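Local coordinates for heme-binding protein A / AI-2 binding protein A (Helicobacter pylori SS1, PDB 6OFQ) that binds the peptide STSA and probably captures peptides in the periplasm for an associated ABC transporter, at residues K224-K229 and K242-T247. Residues are numbered along the deposited sequence; the frame is centred on the assembly and turned at random.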
loop_
_atom_site.group_PDB
_atom_site.type_symbol
_atom_site.label_atom_id
_atom_site.label_comp_id
_atom_site.label_asym_id
_atom_site.label_seq_id
_atom_site.Cartn_x
_atom_site.Cartn_y
_atom_site.Cartn_z
ATOM N N LYS A 224 19.124 1.381 8.070
ATOM C CA LYS A 224 18.877 2.637 7.367
ATOM C C LYS A 224 19.075 2.487 5.869
ATOM O O LYS A 224 19.835 1.626 5.391
ATOM C CB LYS A 224 19.787 3.780 7.852
ATOM C CG LYS A 224 21.270 3.584 7.566
ATOM C CD LYS A 224 22.184 4.631 8.172
ATOM C CE LYS A 224 23.634 4.420 7.793
ATOM N NZ LYS A 224 24.373 5.477 8.543
ATOM N N ILE A 225 18.346 3.342 5.123
ATOM C CA ILE A 225 18.562 3.597 3.701
ATOM C C ILE A 225 18.933 5.063 3.557
ATOM O O ILE A 225 18.307 5.962 4.191
ATOM C CB ILE A 225 17.244 3.312 2.960
ATOM C CG1 ILE A 225 16.982 1.804 3.020
ATOM C CG2 ILE A 225 17.309 3.854 1.536
ATOM C CD1 ILE A 225 15.501 1.486 2.868
ATOM N N ILE A 226 19.912 5.340 2.686
ATOM C CA ILE A 226 20.298 6.701 2.378
ATOM C C ILE A 226 19.953 7.003 0.935
ATOM O O ILE A 226 20.324 6.226 0.035
ATOM C CB ILE A 226 21.815 6.972 2.625
ATOM C CG1 ILE A 226 22.134 6.808 4.112
ATOM C CG2 ILE A 226 22.212 8.349 2.122
ATOM C CD1 ILE A 226 23.604 6.922 4.453
ATOM N N LEU A 227 19.193 8.076 0.745
ATOM C CA LEU A 227 18.811 8.628 -0.554
ATOM C C LEU A 227 19.516 9.960 -0.726
ATOM O O LEU A 227 19.526 10.775 0.210
ATOM C CB LEU A 227 17.293 8.871 -0.652
ATOM C CG LEU A 227 16.482 7.623 -0.338
ATOM C CD1 LEU A 227 14.983 7.985 -0.291
ATOM C CD2 LEU A 227 16.738 6.461 -1.284
ATOM N N LEU A 228 20.012 10.237 -1.926
ATOM C CA LEU A 228 20.588 11.528 -2.241
ATOM C C LEU A 228 19.790 12.253 -3.308
ATOM O O LEU A 228 19.254 11.581 -4.224
ATOM C CB LEU A 228 22.037 11.278 -2.687
ATOM C CG LEU A 228 22.985 10.629 -1.684
ATOM C CD1 LEU A 228 24.322 10.236 -2.274
ATOM C CD2 LEU A 228 23.118 11.607 -0.508
ATOM N N LYS A 229 19.782 13.579 -3.289
ATOM C CA LYS A 229 19.139 14.302 -4.344
ATOM C C LYS A 229 19.634 13.921 -5.709
ATOM O O LYS A 229 20.825 13.856 -5.953
ATOM C CB LYS A 229 19.254 15.800 -4.090
ATOM C CG LYS A 229 18.721 16.740 -5.162
ATOM C CD LYS A 229 18.803 18.163 -4.660
ATOM C CE LYS A 229 18.442 19.136 -5.735
ATOM N NZ LYS A 229 18.246 20.532 -5.255
ATOM N N LYS A 242 19.589 15.184 1.030
ATOM C CA LYS A 242 19.739 13.825 1.494
ATOM C C LYS A 242 18.533 13.448 2.360
ATOM O O LYS A 242 18.044 14.254 3.126
ATOM C CB LYS A 242 21.075 13.712 2.268
ATOM C CG LYS A 242 21.380 12.406 2.937
ATOM C CD LYS A 242 22.845 12.533 3.417
ATOM C CE LYS A 242 23.208 11.583 4.516
ATOM N NZ LYS A 242 24.655 11.832 4.844
ATOM N N VAL A 243 18.122 12.184 2.294
ATOM C CA VAL A 243 17.170 11.626 3.205
ATOM C C VAL A 243 17.745 10.332 3.780
ATOM O O VAL A 243 18.153 9.447 3.037
ATOM C CB VAL A 243 15.801 11.332 2.548
ATOM C CG1 VAL A 243 14.830 10.752 3.576
ATOM C CG2 VAL A 243 15.246 12.575 1.864
ATOM N N VAL A 244 17.754 10.250 5.100
ATOM C CA VAL A 244 18.111 9.031 5.812
ATOM C C VAL A 244 16.790 8.435 6.288
ATOM O O VAL A 244 16.087 9.037 7.097
ATOM C CB VAL A 244 19.101 9.293 6.946
ATOM C CG1 VAL A 244 19.543 7.987 7.548
ATOM C CG2 VAL A 244 20.316 10.051 6.496
ATOM N N VAL A 245 16.509 7.219 5.836
ATOM C CA VAL A 245 15.303 6.504 6.220
ATOM C C VAL A 245 15.748 5.447 7.228
ATOM O O VAL A 245 16.346 4.438 6.825
ATOM C CB VAL A 245 14.600 5.863 5.004
ATOM C CG1 VAL A 245 13.354 5.079 5.437
ATOM C CG2 VAL A 245 14.233 6.928 3.992
ATOM N N ARG A 246 15.461 5.716 8.508
ATOM C CA ARG A 246 15.859 4.826 9.578
ATOM C C ARG A 246 14.735 3.889 9.970
ATOM O O ARG A 246 13.547 4.225 10.006
ATOM C CB ARG A 246 16.248 5.647 10.805
ATOM C CG ARG A 246 17.535 6.449 10.597
ATOM C CD ARG A 246 18.195 7.038 11.848
ATOM N NE ARG A 246 18.444 5.973 12.805
ATOM C CZ ARG A 246 18.630 6.149 14.116
ATOM N NH1 ARG A 246 18.672 7.358 14.611
ATOM N NH2 ARG A 246 18.762 5.075 14.917
ATOM N N THR A 247 15.143 2.676 10.324
ATOM C CA THR A 247 14.281 1.699 10.976
ATOM C C THR A 247 14.530 1.652 12.466
ATOM O O THR A 247 15.628 1.305 12.863
ATOM C CB THR A 247 14.423 0.308 10.353
ATOM O OG1 THR A 247 14.102 0.333 8.935
ATOM C CG2 THR A 247 13.492 -0.704 11.009
#
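Ile225 pairs with Val245 and Leu227 with Val243, the two hydrogen-bonded pairs between neighbouring strands of an antiparallel meander, 214-220, 224-229 and 242-247. Strands 224-229 and 242-247 are joined by a 12-residue loop and belong to a mixed sheet of this type II periplasmic binding protein. Strand 214-220, whose Phe217 touches Ile226 and Leu228, flanks the first, and strand 32-37 the second. Each hydrogen-bonded pair closes a ring of two backbone bonds. Val245 N to Ile225 O is 2.7 Å and nearly straight, at 177°. In the return bond, Ile225 N to Val245 O, the donor is tilted 21° from the carbonyl plane. In the second ring the roles swap: the straighter bond runs from Leu227 N to Val243 O, and Val243 N is the tilted donor to Leu227 O.

Side chains alternate between the two faces. Ile225, Leu227, Val243 and Val245 share the buried face, where Ile225 CB and Val245 CB are 4.2 Å apart. Helix 52-61 packs here, through Val56 against Val245 and through Asn60 and Ile61 against Leu227. The other face carries Lys224, Ile226, Leu228, Lys242, Val244 and Arg246. Toward the C-terminal end of strand 242-247, Arg246 NH1 forms a salt bridge with Glu262.

On that face Lys242 runs extended, with CG anti to the backbone N (chi1 175°). Its CB is 3.9 Å from Leu227 O and also touches Leu228 CD2. CG comes closer to the same carbonyl, 3.7 Å from Leu227 O, and again meets Leu228 CD2. CD keeps to that methyl, so the aliphatic chain lies alongside Leu228, the two side chains pointing the same way. The lysine chain also crosses the side chain of Ile226 at a slant. Its last carbon, Lys242 CE, stands 4.1 Å from Ile226 CG2.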